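Local coordinates for putative uncharacterized protein (Mycobacterium avium, PDB 2Z6V) that probably transfers sulfo groups from a donor to an acceptor substrate that is not known, at residues 57-68 with 204-213. Numbering follows the deposited sequence.
With PLM (palmitic acid), chain C.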
loop_
_atom_site.group_PDB
_atom_site.type_symbol
_atom_site.label_atom_id
_atom_site.label_comp_id
_atom_site.label_asym_id
_atom_site.label_seq_id
_atom_site.Cartn_x
_atom_site.Cartn_y
_atom_site.Cartn_z
ATOM N N LEU A 57 -14.745 -13.304 -4.534
ATOM C CA LEU A 57 -15.560 -12.096 -4.620
ATOM C C LEU A 57 -15.162 -11.288 -5.850
ATOM O O LEU A 57 -16.012 -10.796 -6.594
ATOM C CB LEU A 57 -15.357 -11.230 -3.382
ATOM C CG LEU A 57 -16.021 -11.694 -2.091
ATOM C CD1 LEU A 57 -15.659 -10.742 -0.957
ATOM C CD2 LEU A 57 -17.537 -11.739 -2.293
ATOM N N ILE A 58 -13.856 -11.149 -6.048
ATOM C CA ILE A 58 -13.321 -10.401 -7.180
ATOM C C ILE A 58 -13.753 -11.050 -8.493
ATOM O O ILE A 58 -14.289 -10.382 -9.377
ATOM C CB ILE A 58 -11.761 -10.343 -7.117
ATOM C CG1 ILE A 58 -11.327 -9.562 -5.875
ATOM C CG2 ILE A 58 -11.195 -9.699 -8.377
ATOM C CD1 ILE A 58 -9.837 -9.628 -5.582
ATOM N N VAL A 59 -13.514 -12.352 -8.607
ATOM C CA VAL A 59 -13.855 -13.109 -9.809
ATOM C C VAL A 59 -15.342 -13.072 -10.133
ATOM O O VAL A 59 -15.733 -12.892 -11.287
ATOM C CB VAL A 59 -13.418 -14.577 -9.671
ATOM C CG1 VAL A 59 -13.882 -15.377 -10.871
ATOM C CG2 VAL A 59 -11.906 -14.646 -9.533
ATOM N N ASP A 60 -16.170 -13.245 -9.112
ATOM C CA ASP A 60 -17.607 -13.230 -9.306
ATOM C C ASP A 60 -18.061 -11.919 -9.930
ATOM O O ASP A 60 -18.978 -11.896 -10.753
ATOM C CB ASP A 60 -18.325 -13.421 -7.976
ATOM C CG ASP A 60 -19.825 -13.443 -8.137
ATOM O OD1 ASP A 60 -20.322 -14.341 -8.851
ATOM O OD2 ASP A 60 -20.504 -12.562 -7.564
ATOM N N GLU A 61 -17.408 -10.829 -9.539
ATOM C CA GLU A 61 -17.764 -9.518 -10.049
ATOM C C GLU A 61 -17.245 -9.241 -11.457
ATOM O O GLU A 61 -17.974 -8.691 -12.278
ATOM C CB GLU A 61 -17.282 -8.426 -9.093
ATOM C CG GLU A 61 -18.049 -7.124 -9.251
ATOM C CD GLU A 61 -17.804 -6.149 -8.116
ATOM O OE1 GLU A 61 -17.622 -6.611 -6.970
ATOM O OE2 GLU A 61 -17.814 -4.922 -8.363
ATOM N N VAL A 62 -16.004 -9.612 -11.753
ATOM C CA VAL A 62 -15.486 -9.361 -13.096
ATOM C C VAL A 62 -16.261 -10.186 -14.125
ATOM O O VAL A 62 -16.330 -9.822 -15.301
ATOM C CB VAL A 62 -13.969 -9.672 -13.217
ATOM C CG1 VAL A 62 -13.189 -8.839 -12.220
ATOM C CG2 VAL A 62 -13.712 -11.149 -13.015
ATOM N N ASN A 63 -16.841 -11.298 -13.676
ATOM C CA ASN A 63 -17.633 -12.157 -14.550
ATOM C C ASN A 63 -19.027 -11.572 -14.737
ATOM O O ASN A 63 -19.527 -11.493 -15.854
ATOM C CB ASN A 63 -17.790 -13.569 -13.964
ATOM C CG ASN A 63 -16.551 -14.428 -14.140
ATOM O OD1 ASN A 63 -15.751 -14.206 -15.048
ATOM N ND2 ASN A 63 -16.400 -15.434 -13.279
ATOM N N THR A 64 -19.644 -11.147 -13.637
ATOM C CA THR A 64 -21.003 -10.616 -13.670
ATOM C C THR A 64 -21.223 -9.129 -13.957
ATOM O O THR A 64 -22.145 -8.775 -14.686
ATOM C CB THR A 64 -21.734 -10.944 -12.355
ATOM O OG1 THR A 64 -21.083 -10.276 -11.264
ATOM C CG2 THR A 64 -21.722 -12.445 -12.101
ATOM N N SER A 65 -20.404 -8.251 -13.386
ATOM C CA SER A 65 -20.601 -6.823 -13.605
ATOM C C SER A 65 -20.417 -6.385 -15.050
ATOM O O SER A 65 -19.436 -6.746 -15.708
ATOM C CB SER A 65 -19.674 -5.999 -12.717
ATOM O OG SER A 65 -19.922 -4.616 -12.902
ATOM N N PRO A 66 -21.379 -5.599 -15.565
ATOM C CA PRO A 66 -21.363 -5.084 -16.936
ATOM C C PRO A 66 -20.499 -3.838 -17.086
ATOM O O PRO A 66 -20.209 -3.416 -18.205
ATOM C CB PRO A 66 -22.833 -4.789 -17.204
ATOM C CG PRO A 66 -23.301 -4.305 -15.868
ATOM C CD PRO A 66 -22.680 -5.323 -14.925
ATOM N N VAL A 67 -20.091 -3.243 -15.970
ATOM C CA VAL A 67 -19.268 -2.042 -16.035
ATOM C C VAL A 67 -17.851 -2.318 -16.551
ATOM O O VAL A 67 -17.154 -1.408 -16.993
ATOM C CB VAL A 67 -19.188 -1.364 -14.666
ATOM C CG1 VAL A 67 -18.347 -0.099 -14.753
ATOM C CG2 VAL A 67 -20.588 -1.037 -14.188
ATOM N N PHE A 68 -17.437 -3.580 -16.503
ATOM C CA PHE A 68 -16.111 -3.971 -16.965
ATOM C C PHE A 68 -15.977 -4.031 -18.476
ATOM O O PHE A 68 -16.891 -4.453 -19.185
ATOM C CB PHE A 68 -15.722 -5.345 -16.402
ATOM C CG PHE A 68 -15.227 -5.311 -14.990
ATOM C CD1 PHE A 68 -14.100 -4.568 -14.653
ATOM C CD2 PHE A 68 -15.883 -6.025 -13.994
ATOM C CE1 PHE A 68 -13.633 -4.536 -13.346
ATOM C CE2 PHE A 68 -15.423 -6.001 -12.682
ATOM C CZ PHE A 68 -14.295 -5.254 -12.358
ATOM N N TRP A 204 -7.654 -3.886 -4.419
ATOM C CA TRP A 204 -8.535 -4.600 -5.333
ATOM C C TRP A 204 -9.850 -3.857 -5.564
ATOM O O TRP A 204 -10.408 -3.896 -6.666
ATOM C CB TRP A 204 -8.835 -5.998 -4.798
ATOM C CG TRP A 204 -7.686 -6.938 -4.933
ATOM C CD1 TRP A 204 -7.028 -7.586 -3.924
ATOM C CD2 TRP A 204 -7.050 -7.338 -6.149
ATOM N NE1 TRP A 204 -6.021 -8.362 -4.440
ATOM C CE2 TRP A 204 -6.010 -8.230 -5.803
ATOM C CE3 TRP A 204 -7.256 -7.029 -7.500
ATOM C CZ2 TRP A 204 -5.174 -8.819 -6.760
ATOM C CZ3 TRP A 204 -6.421 -7.616 -8.456
ATOM C CH2 TRP A 204 -5.392 -8.501 -8.078
ATOM N N ASP A 205 -10.335 -3.173 -4.531
ATOM C CA ASP A 205 -11.593 -2.441 -4.625
ATOM C C ASP A 205 -11.570 -1.291 -5.621
ATOM O O ASP A 205 -12.616 -0.888 -6.129
ATOM C CB ASP A 205 -12.010 -1.893 -3.258
ATOM C CG ASP A 205 -13.349 -1.172 -3.312
ATOM O OD1 ASP A 205 -14.386 -1.859 -3.484
ATOM O OD2 ASP A 205 -13.363 0.075 -3.198
ATOM N N SER A 206 -10.390 -0.748 -5.900
ATOM C CA SER A 206 -10.321 0.358 -6.840
ATOM C C SER A 206 -10.449 -0.166 -8.269
ATOM O O SER A 206 -10.591 0.607 -9.209
ATOM C CB SER A 206 -9.019 1.143 -6.655
ATOM O OG SER A 206 -7.893 0.320 -6.849
ATOM N N PHE A 207 -10.409 -1.485 -8.421
ATOM C CA PHE A 207 -10.547 -2.108 -9.730
ATOM C C PHE A 207 -11.936 -2.711 -9.859
ATOM O O PHE A 207 -12.232 -3.388 -10.842
ATOM C CB PHE A 207 -9.494 -3.205 -9.919
ATOM C CG PHE A 207 -8.126 -2.681 -10.222
ATOM C CD1 PHE A 207 -7.795 -2.279 -11.507
ATOM C CD2 PHE A 207 -7.185 -2.533 -9.213
ATOM C CE1 PHE A 207 -6.537 -1.726 -11.779
ATOM C CE2 PHE A 207 -5.932 -1.984 -9.472
ATOM C CZ PHE A 207 -5.606 -1.579 -10.753
ATOM N N LEU A 208 -12.788 -2.473 -8.864
ATOM C CA LEU A 208 -14.152 -3.004 -8.891
ATOM C C LEU A 208 -15.170 -1.860 -8.930
ATOM O O LEU A 208 -15.010 -0.843 -8.259
ATOM C CB LEU A 208 -14.392 -3.913 -7.680
ATOM C CG LEU A 208 -13.375 -5.059 -7.547
ATOM C CD1 LEU A 208 -13.693 -5.911 -6.338
ATOM C CD2 LEU A 208 -13.385 -5.910 -8.801
ATOM N N PRO A 209 -16.233 -2.015 -9.734
ATOM C CA PRO A 209 -17.270 -0.990 -9.864
ATOM C C PRO A 209 -18.110 -0.751 -8.617
ATOM O O PRO A 209 -18.583 0.360 -8.382
ATOM C CB PRO A 209 -18.095 -1.499 -11.042
ATOM C CG PRO A 209 -18.005 -2.983 -10.881
ATOM C CD PRO A 209 -16.538 -3.179 -10.586
ATOM N N THR A 210 -18.300 -1.792 -7.819
ATOM C CA THR A 210 -19.093 -1.666 -6.602
ATOM C C THR A 210 -18.212 -1.613 -5.360
ATOM O O THR A 210 -16.984 -1.569 -5.452
ATOM C CB THR A 210 -20.061 -2.843 -6.458
ATOM O OG1 THR A 210 -19.323 -4.071 -6.520
ATOM C CG2 THR A 210 -21.102 -2.812 -7.570
ATOM N N ASP A 211 -18.851 -1.625 -4.197
ATOM C CA ASP A 211 -18.125 -1.571 -2.938
ATOM C C ASP A 211 -18.337 -2.844 -2.125
ATOM O O ASP A 211 -18.055 -2.872 -0.931
ATOM C CB ASP A 211 -18.568 -0.347 -2.128
ATOM C CG ASP A 211 -19.962 -0.500 -1.548
ATOM O OD1 ASP A 211 -20.800 -1.187 -2.164
ATOM O OD2 ASP A 211 -20.225 0.081 -0.476
ATOM N N ARG A 212 -18.835 -3.898 -2.766
ATOM C CA ARG A 212 -19.046 -5.147 -2.055
ATOM C C ARG A 212 -17.727 -5.677 -1.496
ATOM O O ARG A 212 -17.650 -6.040 -0.324
ATOM C CB ARG A 212 -19.668 -6.214 -2.960
ATOM C CG ARG A 212 -19.810 -7.559 -2.248
ATOM C CD ARG A 212 -20.435 -8.654 -3.111
ATOM N NE ARG A 212 -19.696 -8.880 -4.353
ATOM C CZ ARG A 212 -19.719 -10.017 -5.044
ATOM N NH1 ARG A 212 -20.441 -11.044 -4.610
ATOM N NH2 ARG A 212 -19.030 -10.120 -6.173
ATOM N N TYR A 213 -16.690 -5.723 -2.328
ATOM C CA TYR A 213 -15.400 -6.219 -1.866
ATOM C C TYR A 213 -14.872 -5.391 -0.691
ATOM O O TYR A 213 -14.382 -5.951 0.293
ATOM C CB TYR A 213 -14.367 -6.223 -3.000
ATOM C CG TYR A 213 -13.002 -6.680 -2.546
ATOM C CD1 TYR A 213 -12.713 -8.037 -2.385
ATOM C CD2 TYR A 213 -12.024 -5.753 -2.188
ATOM C CE1 TYR A 213 -11.483 -8.459 -1.867
ATOM C CE2 TYR A 213 -10.795 -6.160 -1.668
ATOM C CZ TYR A 213 -10.532 -7.512 -1.506
ATOM O OH TYR A 213 -9.336 -7.902 -0.947
HETATM C C1 PLM C . -9.833 1.232 -3.234
HETATM O O1 PLM C . -11.057 1.241 -2.982
HETATM O O2 PLM C . -9.212 0.321 -3.824
HETATM C C2 PLM C . -9.009 2.442 -2.785
HETATM C C3 PLM C . -9.287 2.790 -1.322
HETATM C C4 PLM C . -8.382 3.910 -0.805
HETATM C C5 PLM C . -6.903 3.521 -0.873
HETATM C C6 PLM C . -6.329 3.706 -2.279
HETATM C C7 PLM C . -4.967 3.019 -2.390
HETATM C C8 PLM C . -5.131 1.500 -2.441
HETATM C C9 PLM C . -4.034 0.823 -1.617
HETATM C CA PLM C . -2.645 1.325 -2.015
HETATM C CB PLM C . -1.618 1.056 -0.911
HETATM C CC PLM C . -2.092 1.679 0.402
HETATM C CD PLM C . -3.133 0.789 1.084
HETATM C CE PLM C . -3.998 1.565 2.081
HETATM C CF PLM C . -4.842 2.608 1.345
HETATM C CG PLM C . -5.827 3.307 2.282
#
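E61 reaches from the last turn of helix 50-64 to the loop that leads into helix 212-219, where its OE2 accepts two hydrogen bonds from T210. The backbone N of T210 meets OE2 nearly along the C-O bond at 3.2 Å, with an N-H...O angle of 157°, whereas T210 OG1 approaches the same OE2 from above the carboxylate plane. With CG anti to the backbone N (chi1 -158°) and the chain extended beyond it, the glutamate spans the gap and its OE2 also lies against CD of P209. The other carboxylate oxygen, OE1, faces R212 NH2 at 3.9 Å, a long ion pair. R212 finds a nearer partner in D60: its NH2 gives a hydrogen bond to OD2 of D60 at 3.2 Å, through the anti lone pair and 20° out of the guanidinium plane, and NH1 adds a weak one to the same oxygen. D60, E61 and R212 thus form a salt-bridge network at the border of an apolar patch, and CD2 of L57 lies over one face of the guanidinium, toward its rim. In that patch CD1 of I58 sits over the face of the W204 five-membered ring, a CH-pi contact 3.7 Å from the centroid, while I58 CG1 packs on CD1 of Y213 (4.1 Å). F68 turns its ring edge to F207 O and to CD2 of L208, with CZ 3.5 Å from CD of P209. The polar ends of the aromatic residues are satisfied beyond the contact, W204 NE1 by N196 O and Y213 OH by G201 N. The end of helix 50-64 and the turn after it pack on the loop that runs into helix 212-219, with helix 70-96 lying against I58 and W204, helix 287-293 against F68 and F207, and W216 of helix 212-219 against L57.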